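Local coordinates for protein putative cathepsin d (Ixodes ricinus, PDB 5N7Q) that probably cleaves proteins as an aspartic-type endopeptidase of the pepsin-like A1 family, and is caught here with the inhibitor pepstatin A, at residues 53-56 / 57-61; 142-146 / 147-151; 279-282 / 283-287. All blocks are in the same frame, centred on the assembly; numbering follows the deposited sequence. Where two conformers were deposited one is given.

Interaction 1. Residues 53-56 / 57-61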
ATOM      1  N   TYR A  53       9.116  20.937   5.562  1.00 13.32           N
ATOM      2  CA  TYR A  53       8.984  19.566   5.078  1.00 12.98           C
ATOM      3  C   TYR A  53      10.179  19.173   4.219  1.00 12.83           C
ATOM      4  O   TYR A  53      10.855  18.158   4.457  1.00 11.93           O
ATOM      5  CB  TYR A  53       7.686  19.413   4.279  1.00 12.84           C
ATOM      6  CG  TYR A  53       7.649  18.126   3.494  1.00 12.19           C
ATOM      7  CD1 TYR A  53       7.478  16.888   4.121  1.00 11.94           C
ATOM      8  CD2 TYR A  53       7.830  18.123   2.117  1.00 12.68           C
ATOM      9  CE1 TYR A  53       7.483  15.708   3.391  1.00 12.04           C
ATOM     10  CE2 TYR A  53       7.837  16.949   1.392  1.00 12.73           C
ATOM     11  CZ  TYR A  53       7.655  15.739   2.015  1.00 12.26           C
ATOM     12  OH  TYR A  53       7.653  14.596   1.253  1.00 12.91           O
ATOM     13  N   CYS A  54      10.482  19.999   3.234  1.00 12.66           N
ATOM     14  CA  CYS A  54      11.544  19.654   2.285  1.00 13.14           C
ATOM     15  C   CYS A  54      12.914  19.647   2.951  1.00 13.68           C
ATOM     16  O   CYS A  54      13.727  18.760   2.688  1.00 12.75           O
ATOM     17  CB  CYS A  54      11.513  20.580   1.079  1.00 13.50           C
ATOM     18  SG  CYS A  54      10.029  20.313   0.101  1.00 14.45           S
ATOM     19  N   LEU A  55      13.140  20.574   3.878  1.00 14.45           N
ATOM     20  CA  LEU A  55      14.451  20.654   4.529  1.00 15.93           C
ATOM     21  C   LEU A  55      14.729  19.513   5.486  1.00 15.72           C
ATOM     22  O   LEU A  55      15.897  19.277   5.825  1.00 16.81           O
ATOM     23  CB  LEU A  55      14.628  22.004   5.209  1.00 18.62           C
ATOM     24  CG  LEU A  55      14.724  23.182   4.226  1.00 20.23           C
ATOM     25  CD1 LEU A  55      15.053  24.422   5.028  1.00 22.70           C
ATOM     26  CD2 LEU A  55      15.736  23.003   3.091  1.00 21.48           C
ATOM     27  N   HIS A  56      13.677  18.787   5.885  1.00 13.84           N
ATOM     28  CA  HIS A  56      13.831  17.607   6.744  1.00 14.38           C
ATOM     29  C   HIS A  56      13.579  16.292   6.031  1.00 13.41           C
ATOM     30  O   HIS A  56      13.343  15.269   6.675  1.00 14.18           O
ATOM     31  CB  HIS A  56      12.960  17.758   7.981  1.00 14.75           C
ATOM     32  CG  HIS A  56      13.429  18.859   8.859  1.00 15.68           C
ATOM     33  ND1 HIS A  56      12.963  20.145   8.743  1.00 16.78           N
ATOM     34  CD2 HIS A  56      14.407  18.890   9.796  1.00 15.91           C
ATOM     35  CE1 HIS A  56      13.608  20.919   9.598  1.00 16.56           C
ATOM     36  NE2 HIS A  56      14.487  20.180  10.245  1.00 16.85           N
ATOM     37  N   HIS A  57      13.657  16.308   4.702  1.00 12.61           N
ATOM     38  CA  HIS A  57      13.597  15.087   3.904  1.00 12.36           C
ATOM     39  C   HIS A  57      14.694  15.118   2.872  1.00 11.84           C
ATOM     40  O   HIS A  57      15.344  16.167   2.685  1.00 12.80           O
ATOM     41  CB  HIS A  57      12.211  14.912   3.266  1.00 12.07           C
ATOM     42  CG  HIS A  57      11.165  14.521   4.256  1.00 12.16           C
ATOM     43  ND1 HIS A  57      10.464  15.440   5.010  1.00 12.62           N
ATOM     44  CD2 HIS A  57      10.757  13.300   4.676  1.00 12.06           C
ATOM     45  CE1 HIS A  57       9.651  14.798   5.825  1.00 12.63           C
ATOM     46  NE2 HIS A  57       9.826  13.500   5.657  1.00 11.96           N
ATOM     47  N   HIS A  58      14.975  13.981   2.244  1.00 11.60           N
ATOM     48  CA  HIS A  58      15.916  13.966   1.125  1.00 12.64           C
ATOM     49  C   HIS A  58      15.291  14.606  -0.110  1.00 11.53           C
ATOM     50  O   HIS A  58      14.125  14.361  -0.437  1.00 10.59           O
ATOM     51  CB  HIS A  58      16.432  12.568   0.843  1.00 13.57           C
ATOM     52  CG  HIS A  58      16.960  11.889   2.059  1.00 16.90           C
ATOM     53  ND1 HIS A  58      16.323  10.807   2.624  1.00 19.15           N
ATOM     54  CD2 HIS A  58      17.994  12.190   2.875  1.00 18.88           C
ATOM     55  CE1 HIS A  58      16.968  10.444   3.718  1.00 20.20           C
ATOM     56  NE2 HIS A  58      17.989  11.265   3.890  1.00 19.70           N
ATOM     57  N   ARG A  59      16.063  15.468  -0.763  1.00 11.16           N
ATOM     58  CA  ARG A  59      15.592  16.227  -1.929  1.00 11.50           C
ATOM     59  C   ARG A  59      16.323  15.818  -3.196  1.00 11.42           C
ATOM     60  O   ARG A  59      17.508  15.440  -3.162  1.00 13.22           O
ATOM     61  CB  ARG A  59      15.710  17.736  -1.666  1.00 11.69           C
ATOM     62  CG  ARG A  59      14.877  18.235  -0.495  1.00 12.74           C
ATOM     63  CD  ARG A  59      15.143  19.690  -0.110  1.00 14.25           C
ATOM     64  NE  ARG A  59      16.553  19.915   0.167  1.00 16.05           N
ATOM     65  CZ  ARG A  59      17.223  19.527   1.258  1.00 19.28           C
ATOM     66  NH1 ARG A  59      16.638  18.869   2.261  1.00 19.77           N
ATOM     67  NH2 ARG A  59      18.536  19.790   1.342  1.00 20.67           N
ATOM     68  N   TYR A  60      15.594  15.866  -4.297  1.00  9.46           N
ATOM     69  CA  TYR A  60      16.156  15.583  -5.625  1.00  9.25           C
ATOM     70  C   TYR A  60      16.667  16.888  -6.219  1.00  9.23           C
ATOM     71  O   TYR A  60      15.891  17.854  -6.313  1.00  9.75           O
ATOM     72  CB  TYR A  60      15.079  15.005  -6.509  1.00  9.16           C
ATOM     73  CG  TYR A  60      15.516  14.894  -7.964  1.00  9.27           C
ATOM     74  CD1 TYR A  60      16.524  14.043  -8.341  1.00  9.50           C
ATOM     75  CD2 TYR A  60      14.925  15.664  -8.950  1.00  9.07           C
ATOM     76  CE1 TYR A  60      16.941  13.949  -9.665  1.00  9.57           C
ATOM     77  CE2 TYR A  60      15.290  15.550 -10.273  1.00  9.16           C
ATOM     78  CZ  TYR A  60      16.305  14.703 -10.639  1.00  9.01           C
ATOM     79  OH  TYR A  60      16.683  14.623 -11.968  1.00 10.44           O
ATOM     80  N   ASP A  61      17.956  16.897  -6.613  1.00  9.71           N
ATOM     81  CA  ASP A  61      18.562  18.069  -7.257  1.00  9.96           C
ATOM     82  C   ASP A  61      18.922  17.709  -8.706  1.00  9.72           C
ATOM     83  O   ASP A  61      19.935  17.115  -8.973  1.00 10.76           O
ATOM     84  CB  ASP A  61      19.793  18.537  -6.499  1.00 11.15           C
ATOM     85  CG  ASP A  61      20.330  19.851  -7.034  1.00 12.55           C
ATOM     86  OD1 ASP A  61      19.940  20.263  -8.145  1.00 13.10           O
ATOM     87  OD2 ASP A  61      21.166  20.476  -6.342  1.00 14.39           O
TER

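Interaction 2. Residues 142-146 / 147-151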
ATOM      1  N   ASP A 142       5.757  -0.261 -15.095  1.00  8.70           N
ATOM      2  CA  ASP A 142       5.518  -0.266 -16.529  1.00  9.40           C
ATOM      3  C   ASP A 142       6.777   0.009 -17.352  1.00  9.68           C
ATOM      4  O   ASP A 142       7.011  -0.598 -18.410  1.00  9.92           O
ATOM      5  CB  ASP A 142       4.477   0.796 -16.845  1.00  9.83           C
ATOM      6  CG  ASP A 142       3.083   0.314 -16.559  1.00  9.97           C
ATOM      7  OD1 ASP A 142       2.752   0.169 -15.366  1.00 10.12           O
ATOM      8  OD2 ASP A 142       2.350   0.028 -17.519  1.00 11.10           O
ATOM      9  N   ASN A 143       7.591   0.932 -16.852  1.00  9.70           N
ATOM     10  CA  ASN A 143       8.872   1.262 -17.493  1.00 10.31           C
ATOM     11  C   ASN A 143       9.864   0.075 -17.411  1.00  9.85           C
ATOM     12  O   ASN A 143      10.539  -0.242 -18.397  1.00  9.50           O
ATOM     13  CB  ASN A 143       9.452   2.522 -16.847  1.00 11.11           C
ATOM     14  CG  ASN A 143      10.248   3.371 -17.809  1.00 12.57           C
ATOM     15  OD1 ASN A 143      10.251   3.138 -19.024  1.00 13.99           O
ATOM     16  ND2 ASN A 143      10.939   4.361 -17.269  1.00 13.09           N
ATOM     17  N   MET A 144       9.894  -0.621 -16.276  1.00  9.59           N
ATOM     18  CA  MET A 144      10.653  -1.863 -16.142  1.00 10.41           C
ATOM     19  C   MET A 144      10.207  -2.882 -17.183  1.00 10.31           C
ATOM     20  O   MET A 144      11.056  -3.493 -17.859  1.00 10.22           O
ATOM     21  CB  MET A 144      10.501  -2.439 -14.739  1.00 11.07           C
ATOM     22  CG  MET A 144      11.196  -1.604 -13.684  1.00 11.80           C
ATOM     23  SD  MET A 144      10.860  -2.147 -12.003  1.00 14.11           S
ATOM     24  CE  MET A 144      12.157  -3.347 -11.766  1.00 15.43           C
ATOM     25  N   MET A 145       8.904  -3.072 -17.335  0.50 10.00           N
ATOM     26  CA  MET A 145       8.391  -4.010 -18.338  0.50 10.34           C
ATOM     27  C   MET A 145       8.768  -3.604 -19.755  0.50 11.00           C
ATOM     28  O   MET A 145       9.212  -4.439 -20.548  0.50 11.50           O
ATOM     29  CB  MET A 145       6.877  -4.146 -18.246  0.50 10.25           C
ATOM     30  CG  MET A 145       6.416  -4.857 -16.985  0.50 10.10           C
ATOM     31  SD  MET A 145       4.673  -5.295 -17.076  0.50  9.71           S
ATOM     32  CE  MET A 145       3.968  -3.675 -17.324  0.50  9.91           C
ATOM     33  N   LYS A 146       8.602  -2.325 -20.066  1.00 11.24           N
ATOM     34  CA  LYS A 146       8.984  -1.803 -21.402  1.00 13.70           C
ATOM     35  C   LYS A 146      10.456  -2.061 -21.721  1.00 12.72           C
ATOM     36  O   LYS A 146      10.801  -2.416 -22.854  1.00 13.71           O
ATOM     37  CB  LYS A 146       8.707  -0.305 -21.474  1.00 16.21           C
ATOM     38  CG  LYS A 146       7.272   0.065 -21.759  1.00 20.63           C
ATOM     39  CD  LYS A 146       7.070   1.575 -21.702  1.00 24.29           C
ATOM     40  CE  LYS A 146       5.631   2.021 -21.980  1.00 27.25           C
ATOM     41  NZ  LYS A 146       4.573   1.318 -21.181  1.00 29.08           N
ATOM     42  N   GLN A 147      11.312  -1.930 -20.707  1.00 12.01           N
ATOM     43  CA  GLN A 147      12.752  -2.145 -20.860  1.00 11.79           C
ATOM     44  C   GLN A 147      13.177  -3.625 -20.723  1.00 11.87           C
ATOM     45  O   GLN A 147      14.377  -3.925 -20.729  1.00 13.71           O
ATOM     46  CB  GLN A 147      13.504  -1.243 -19.872  1.00 11.47           C
ATOM     47  CG  GLN A 147      13.252   0.226 -20.193  1.00 11.86           C
ATOM     48  CD  GLN A 147      13.820   1.200 -19.181  1.00 12.48           C
ATOM     49  OE1 GLN A 147      14.926   1.029 -18.698  1.00 13.41           O
ATOM     50  NE2 GLN A 147      13.084   2.282 -18.916  1.00 12.87           N
ATOM     51  N   GLY A 148      12.188  -4.518 -20.574  1.00 11.62           N
ATOM     52  CA  GLY A 148      12.401  -5.945 -20.487  1.00 11.56           C
ATOM     53  C   GLY A 148      13.138  -6.417 -19.264  1.00 12.03           C
ATOM     54  O   GLY A 148      13.662  -7.547 -19.238  1.00 13.10           O
ATOM     55  N   LEU A 149      13.128  -5.620 -18.199  1.00 11.82           N
ATOM     56  CA  LEU A 149      13.969  -5.912 -17.040  1.00 12.18           C
ATOM     57  C   LEU A 149      13.489  -7.098 -16.202  1.00 12.36           C
ATOM     58  O   LEU A 149      14.253  -7.628 -15.417  1.00 13.10           O
ATOM     59  CB  LEU A 149      14.083  -4.681 -16.144  1.00 12.61           C
ATOM     60  CG  LEU A 149      14.629  -3.424 -16.823  1.00 13.53           C
ATOM     61  CD1 LEU A 149      14.673  -2.284 -15.831  1.00 14.26           C
ATOM     62  CD2 LEU A 149      16.002  -3.707 -17.417  1.00 14.17           C
ATOM     63  N   LEU A 150      12.242  -7.511 -16.386  1.00 12.19           N
ATOM     64  CA  LEU A 150      11.690  -8.679 -15.686  1.00 12.60           C
ATOM     65  C   LEU A 150      11.716  -9.943 -16.539  1.00 13.07           C
ATOM     66  O   LEU A 150      11.167 -10.985 -16.147  1.00 13.33           O
ATOM     67  CB  LEU A 150      10.244  -8.421 -15.250  1.00 12.64           C
ATOM     68  CG  LEU A 150       9.922  -7.237 -14.324  1.00 12.60           C
ATOM     69  CD1 LEU A 150      11.048  -6.943 -13.347  1.00 12.67           C
ATOM     70  CD2 LEU A 150       9.524  -5.979 -15.069  1.00 12.82           C
ATOM     71  N   GLY A 151      12.346  -9.893 -17.701  1.00 13.61           N
ATOM     72  CA  GLY A 151      12.293 -11.046 -18.573  1.00 13.61           C
ATOM     73  C   GLY A 151      10.866 -11.310 -18.978  1.00 13.41           C
ATOM     74  O   GLY A 151      10.159 -10.390 -19.429  1.00 14.53           O
TER

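Interaction 3. Residues 279-282 / 283-287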
ATOM      1  N   PHE A 279     -10.187 -16.382   3.708  1.00 11.14           N
ATOM      2  CA  PHE A 279      -8.973 -15.726   4.181  1.00 10.76           C
ATOM      3  C   PHE A 279      -9.326 -15.081   5.535  1.00 10.59           C
ATOM      4  O   PHE A 279      -9.946 -14.021   5.584  1.00 10.61           O
ATOM      5  CB  PHE A 279      -8.502 -14.695   3.140  1.00 10.68           C
ATOM      6  CG  PHE A 279      -8.050 -15.333   1.862  1.00 10.86           C
ATOM      7  CD1 PHE A 279      -6.744 -15.746   1.706  1.00 11.24           C
ATOM      8  CD2 PHE A 279      -8.964 -15.570   0.851  1.00 11.25           C
ATOM      9  CE1 PHE A 279      -6.346 -16.389   0.547  1.00 11.77           C
ATOM     10  CE2 PHE A 279      -8.576 -16.207  -0.314  1.00 11.54           C
ATOM     11  CZ  PHE A 279      -7.258 -16.610  -0.459  1.00 11.65           C
ATOM     12  N   SER A 280      -8.908 -15.754   6.594  1.00 10.98           N
ATOM     13  CA  SER A 280      -9.249 -15.400   7.983  1.00 12.00           C
ATOM     14  C   SER A 280      -8.222 -14.432   8.571  1.00 11.08           C
ATOM     15  O   SER A 280      -7.024 -14.525   8.300  1.00 11.01           O
ATOM     16  CB  SER A 280      -9.315 -16.698   8.795  1.00 14.03           C
ATOM     17  OG  SER A 280      -9.784 -16.459  10.112  1.00 19.99           O
ATOM     18  N   LEU A 281      -8.717 -13.491   9.371  1.00  9.97           N
ATOM     19  CA  LEU A 281      -7.891 -12.587  10.144  1.00  9.71           C
ATOM     20  C   LEU A 281      -8.256 -12.772  11.614  1.00  9.47           C
ATOM     21  O   LEU A 281      -9.406 -12.609  11.974  1.00 10.51           O
ATOM     22  CB  LEU A 281      -8.186 -11.141   9.736  1.00  9.77           C
ATOM     23  CG  LEU A 281      -7.938 -10.833   8.265  1.00 10.92           C
ATOM     24  CD1 LEU A 281      -8.488  -9.464   7.946  1.00 11.45           C
ATOM     25  CD2 LEU A 281      -6.446 -10.854   7.977  1.00 11.16           C
ATOM     26  N   ARG A 282      -7.264 -13.097  12.432  1.00  9.20           N
ATOM     27  CA  ARG A 282      -7.420 -13.130  13.888  1.00 10.40           C
ATOM     28  C   ARG A 282      -7.367 -11.727  14.417  1.00 10.06           C
ATOM     29  O   ARG A 282      -6.846 -10.809  13.752  1.00  9.96           O
ATOM     30  CB  ARG A 282      -6.262 -13.922  14.491  1.00 11.72           C
ATOM     31  CG  ARG A 282      -6.158 -15.367  14.009  1.00 13.16           C
ATOM     32  CD  ARG A 282      -4.775 -15.966  14.296  1.00 15.47           C
ATOM     33  NE  ARG A 282      -4.369 -15.787  15.676  1.00 15.98           N
ATOM     34  CZ  ARG A 282      -3.118 -15.658  16.142  1.00 15.92           C
ATOM     35  NH1 ARG A 282      -2.051 -15.707  15.342  1.00 15.70           N
ATOM     36  NH2 ARG A 282      -2.944 -15.469  17.444  1.00 16.35           N
ATOM     37  N   SER A 283      -7.820 -11.524  15.657  1.00 11.15           N
ATOM     38  CA  SER A 283      -7.692 -10.206  16.267  1.00 11.71           C
ATOM     39  C   SER A 283      -6.222  -9.792  16.347  1.00 11.50           C
ATOM     40  O   SER A 283      -5.904  -8.599  16.229  1.00 11.14           O
ATOM     41  CB  SER A 283      -8.382 -10.154  17.629  1.00 12.66           C
ATOM     42  OG  SER A 283      -7.720 -11.014  18.520  1.00 13.60           O
ATOM     43  N   LYS A 284      -5.322 -10.774  16.449  1.00 11.51           N
ATOM     44  CA  LYS A 284      -3.884 -10.461  16.424  1.00 12.01           C
ATOM     45  C   LYS A 284      -3.485  -9.795  15.101  1.00 11.09           C
ATOM     46  O   LYS A 284      -2.614  -8.908  15.083  1.00 11.95           O
ATOM     47  CB  LYS A 284      -3.013 -11.692  16.687  1.00 13.59           C
ATOM     48  CG  LYS A 284      -1.511 -11.376  16.761  1.00 15.37           C
ATOM     49  CD  LYS A 284      -0.782 -12.498  17.479  1.00 18.33           C
ATOM     50  CE  LYS A 284       0.700 -12.218  17.700  1.00 20.30           C
ATOM     51  NZ  LYS A 284       1.429 -13.487  17.995  1.00 21.92           N
ATOM     52  N   ASP A 285      -4.157 -10.187  14.013  1.00 10.57           N
ATOM     53  CA  ASP A 285      -3.929  -9.608  12.689  1.00  9.72           C
ATOM     54  C   ASP A 285      -4.581  -8.229  12.529  1.00  9.61           C
ATOM     55  O   ASP A 285      -3.988  -7.329  11.937  1.00  9.65           O
ATOM     56  CB  ASP A 285      -4.472 -10.514  11.591  1.00  9.66           C
ATOM     57  CG  ASP A 285      -3.836 -11.894  11.589  1.00 10.39           C
ATOM     58  OD1 ASP A 285      -2.593 -11.989  11.652  1.00 11.43           O
ATOM     59  OD2 ASP A 285      -4.592 -12.896  11.514  1.00 11.34           O
ATOM     60  N   TYR A 286      -5.793  -8.038  13.078  1.00  9.28           N
ATOM     61  CA  TYR A 286      -6.554  -6.829  12.734  1.00  9.36           C
ATOM     62  C   TYR A 286      -6.599  -5.717  13.763  1.00  9.95           C
ATOM     63  O   TYR A 286      -7.091  -4.656  13.472  1.00 10.46           O
ATOM     64  CB  TYR A 286      -7.960  -7.180  12.239  1.00  9.34           C
ATOM     65  CG  TYR A 286      -8.935  -7.738  13.257  1.00  9.12           C
ATOM     66  CD1 TYR A 286      -9.447  -6.957  14.295  1.00  9.27           C
ATOM     67  CD2 TYR A 286      -9.422  -9.054  13.138  1.00  9.39           C
ATOM     68  CE1 TYR A 286     -10.387  -7.467  15.177  1.00  9.23           C
ATOM     69  CE2 TYR A 286     -10.368  -9.555  14.022  1.00  8.86           C
ATOM     70  CZ  TYR A 286     -10.830  -8.749  15.044  1.00  9.26           C
ATOM     71  OH  TYR A 286     -11.779  -9.250  15.924  1.00  9.50           O
ATOM     72  N   VAL A 287      -6.036  -5.924  14.945  1.00 10.29           N
ATOM     73  CA  VAL A 287      -5.939  -4.856  15.951  1.00 10.86           C
ATOM     74  C   VAL A 287      -4.580  -4.202  15.842  1.00 11.21           C
ATOM     75  O   VAL A 287      -3.564  -4.878  15.904  1.00 12.86           O
ATOM     76  CB  VAL A 287      -6.171  -5.384  17.382  1.00 11.56           C
ATOM     77  CG1 VAL A 287      -5.948  -4.284  18.427  1.00 12.52           C
ATOM     78  CG2 VAL A 287      -7.557  -5.988  17.500  1.00 11.47           C
TER
HETATM   79  O   HOH W   1      -4.404 -15.305  10.345  1.00 26.49           O

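Interaction 1. Residues 53-56 / 57-61
Two first torsions set up the meeting of Tyr53 and His57: Tyr53 swings its ring away from its own backbone N and beside its carbonyl carbon (chi1 167°), while His57 carries CG beside its backbone N (chi1 -73°), which turns the imidazole back toward Tyr53. The two rings then approach obliquely, centroids 4.4 Å apart and planes at 37°. Tyr53 CE1 lies over one face of the imidazole, toward its rim, 3.4 Å from His57 CE1, and the carbonyl oxygen of His56 sits over the other face. The ring is fixed in rotation as well, because His57 ND1 gives a nearly straight hydrogen bond of 2.8 Å to Tyr53 O, which lies in the imidazole plane. The other ring nitrogen, NE2, bonds to Ala119 O, so both nitrogens of this buried histidine face carbonyl oxygens, an arrangement that would suit a doubly protonated ring. All this happens where the short helix 52-55 of the N-terminal lobe of the pepsin fold runs out, just past the small disulfide loop that Cys54 closes with Cys49. Two carbonyls of this last turn each take two donors: Tyr53 O receives His57 ND1 and the backbone N of His56 from opposite faces of its plane. Cys54 O is likewise gripped twice, by the backbone N of His57 at 3.2 Å and by Arg59 NH1 at 2.9 Å, again from opposite faces. Arg59 CD packs 3.9 Å from Cys54 CB, and a bend further along the chain turns the guanidinium so that Cys54 O meets it at the edge. Leu55 CD2 rests over one face of that group, 4.2 Å from Arg59 CZ. Pro45 of strand 42-45 touches Tyr53, His57 and Arg59 alike.

Interaction 2. Residues 142-146 / 147-151
Leu150 turns its CD2 methyl back against the helix it has just left, 3.7 Å from Met144 CB and 3.8 Å from Met145 CG, and this is the tight side of the contact. Met144 crosses Leu150 at about a right angle; its bent end (chi3 89°) brings CE toward Leu150 CD1, while its CG lies 4.1 Å from Leu149 CD1. Tyr6 of strand 6-13 touches both Met144 and Leu150 there. The backbone between these side chains forms a Schellman motif closing helix 140-146: Gly148, at positive phi (66°), takes the chain out of the helix, Leu149 N bonds to Met144 O at 3.0 Å, and Gly148 N bonds to Met145 O. A type I turn, Gly148 to Gly151, overlaps it and carries the chain on. Solvent reaches the contact at Lys146 and Gly148. Asn143, by contrast, is buried against Val100 of strand 98-101, and Gln147 NE2 makes a weak bond of 3.0 Å to its OD1, the two amide planes standing almost perpendicular (87°). Each amide has its stronger polar partner outside the helix end: Gln147 NE2 bonds to the carbonyl of Ser101, and Asn143 ND2 to Gln103 OE1.

Interaction 3. Residues 279-282 / 283-287
Asp285 bends its carboxylate back onto the start of its own short helix, where OD2 accepts the backbone N of Arg282 at 2.8 Å. The bond arrives on the anti side of the carboxylate, 22° out of its plane. Asp285 can reach because CG stands beside its own backbone N (chi1 -60°), which points the group toward the N-cap residue Arg282. This is one half of a capping box; the reciprocal half is absent, the N-cap side chain being an arginine. A water links the same OD2, at 2.7 Å, weakly to Ser280 O, which is also hydrogen-bonded to Tyr322 OH. In the other direction, Arg282 O receives Tyr286 N at 3.0 Å, in the carbonyl plane, and Asp285 N in a weak bond. The Arg282 side chain does not pair with the carboxylate; bent partway, it runs beside the extended Lys284 in the same direction, with Lys284 CB over one guanidinium face and Lys284 CD 3.7 Å from Arg282 NH2. Tyr286 takes the crowded position, CG between backbone N and carbonyl carbon (chi1 69°), which folds its ring back along the helix: Ser283 CA lies over one face, Leu281 O at the edge. The ring continues onto Val270 of strand 270-274, Val317 of helix 316-319 and the ring of Phe302, its OH bonding to Pro268 O, while strand 277-281 leads into this helix and strand 287-292 leads out.

In the fold
From the N terminus, the chain meets interaction 1 where helix 52-55 passes into the loop toward strand 69-79, interaction 2 where helix 140-146 gives way to the loop before strand 155-160, and interaction 3 where strand 277-281 runs through helix 283-286 into strand 287-292. Each closes only a few residues, and the three follow in series; none nests in or crosses another. Interactions 1 and 2, with centres 29 Å apart, end two helices of the N-terminal half, beside strands 42-45 and 98-101 respectively. Interaction 3 begins a helix in the C-terminal lobe, across the chain's centre from both, its nearest atoms about 23 Å from interaction 2.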